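Local coordinates for disease resistance protein RRS1 (Arabidopsis thaliana, PDB 5W3X) that binds W-box DNA as a transcription factor through its WRKY domain and also confers resistance to fungal and bacterial pathogens, at residues Cys42-Lys45 and Phe46-Gly49. Numbering follows the deposited sequence.
With ZN (zinc ion), chain G.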
loop_
_atom_site.group_PDB
_atom_site.type_symbol
_atom_site.label_atom_id
_atom_site.label_comp_id
_atom_site.label_asym_id
_atom_site.label_seq_id
_atom_site.Cartn_x
_atom_site.Cartn_y
_atom_site.Cartn_z
ATOM N N CYS B 42 -11.922 -17.283 5.831
ATOM C CA CYS B 42 -13.253 -17.848 6.089
ATOM C C CYS B 42 -14.331 -16.827 6.476
ATOM O O CYS B 42 -14.060 -15.842 7.154
ATOM C CB CYS B 42 -13.189 -18.915 7.190
ATOM S SG CYS B 42 -14.802 -19.725 7.460
ATOM N N ALA B 43 -15.564 -17.080 6.056
ATOM C CA ALA B 43 -16.677 -16.206 6.425
ATOM C C ALA B 43 -16.934 -16.210 7.934
ATOM O O ALA B 43 -17.605 -15.318 8.454
ATOM C CB ALA B 43 -17.936 -16.612 5.679
ATOM N N TYR B 44 -16.399 -17.206 8.637
ATOM C CA TYR B 44 -16.574 -17.300 10.086
ATOM C C TYR B 44 -15.281 -16.989 10.835
ATOM O O TYR B 44 -15.077 -17.450 11.960
ATOM C CB TYR B 44 -17.075 -18.696 10.473
ATOM C CG TYR B 44 -18.338 -19.091 9.750
ATOM C CD1 TYR B 44 -19.582 -18.627 10.174
ATOM C CD2 TYR B 44 -18.289 -19.913 8.631
ATOM C CE1 TYR B 44 -20.748 -18.982 9.507
ATOM C CE2 TYR B 44 -19.444 -20.273 7.955
ATOM C CZ TYR B 44 -20.670 -19.808 8.394
ATOM O OH TYR B 44 -21.810 -20.174 7.713
ATOM N N LYS B 45 -14.426 -16.172 10.227
ATOM C CA LYS B 45 -13.204 -15.744 10.890
ATOM C C LYS B 45 -13.504 -14.954 12.157
ATOM O O LYS B 45 -12.833 -15.108 13.168
ATOM C CB LYS B 45 -12.352 -14.889 9.953
ATOM C CG LYS B 45 -11.101 -14.309 10.616
ATOM C CD LYS B 45 -10.227 -13.580 9.606
ATOM C CE LYS B 45 -8.969 -13.037 10.249
ATOM N NZ LYS B 45 -8.241 -14.109 10.977
ATOM N N PHE B 46 -14.503 -14.087 12.082
ATOM C CA PHE B 46 -14.796 -13.171 13.171
ATOM C C PHE B 46 -15.680 -13.845 14.219
ATOM O O PHE B 46 -15.362 -13.849 15.410
ATOM C CB PHE B 46 -15.452 -11.908 12.610
ATOM C CG PHE B 46 -15.832 -10.887 13.649
ATOM C CD1 PHE B 46 -14.858 -10.215 14.372
ATOM C CD2 PHE B 46 -17.167 -10.565 13.867
ATOM C CE1 PHE B 46 -15.209 -9.263 15.317
ATOM C CE2 PHE B 46 -17.523 -9.611 14.809
ATOM C CZ PHE B 46 -16.544 -8.959 15.534
ATOM N N THR B 47 -16.780 -14.436 13.761
ATOM C CA THR B 47 -17.745 -15.058 14.660
ATOM C C THR B 47 -17.162 -16.270 15.383
ATOM O O THR B 47 -17.436 -16.484 16.560
ATOM C CB THR B 47 -19.024 -15.486 13.901
ATOM O OG1 THR B 47 -18.678 -16.336 12.799
ATOM C CG2 THR B 47 -19.757 -14.270 13.374
ATOM N N HIS B 48 -16.348 -17.057 14.689
ATOM C CA HIS B 48 -15.839 -18.293 15.271
ATOM C C HIS B 48 -14.326 -18.348 15.457
ATOM O O HIS B 48 -13.798 -19.352 15.942
ATOM C CB HIS B 48 -16.270 -19.477 14.411
ATOM C CG HIS B 48 -17.727 -19.787 14.507
ATOM N ND1 HIS B 48 -18.689 -19.052 13.850
ATOM C CD2 HIS B 48 -18.391 -20.740 15.204
ATOM C CE1 HIS B 48 -19.884 -19.549 14.125
ATOM N NE2 HIS B 48 -19.730 -20.573 14.945
ATOM N N GLY B 49 -13.629 -17.283 15.072
ATOM C CA GLY B 49 -12.177 -17.274 15.141
ATOM C C GLY B 49 -11.513 -18.213 14.142
ATOM O O GLY B 49 -10.321 -18.496 14.267
HETATM ZN ZN ZN G . -13.983 -21.543 8.612
#
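The zinc-binding end of the WRKY domain illustrates how a metal ligand and a short helical turn can share one piece of chain: Y44 and H48 meet in the link between C42 and C50, two of the four zinc ligands. C42 ends the strand 37-42, and its SG binds the zinc ion at 2.3 Å, with C50, H74 and H76 completing the site. C42 SG also accepts a nearly straight hydrogen bond from Y44 N (3.2 Å, 168°), which would be expected to draw some negative charge off the thiolate. C42 to K45 form a type I turn, and from there the chain winds into the helical turn 45-48. H48 N reaches back to Y44 O at 3.0 Å, the i to i+4 bond of this helical turn.

The side chains of Y44 and H48 run alongside each other, pointing the same way. Their ring planes are almost perpendicular (88°), yet the meeting is oblique, H48 ND1 lying 3.8 Å from Y44 CB. T47 OG1 touches both residues: with chi1 at 55°, it is turned back over the start of the turn, to the edge of the phenol ring, 3.6 Å from Y44 CD1. The tyrosine ring also packs edge-to-face with the zinc ligand H76, linking this small cluster to the metal site. G49 then leaves the helix with positive phi, while T47 OG1 and H48 ND1 share a hydrogen bond of 2.9 Å.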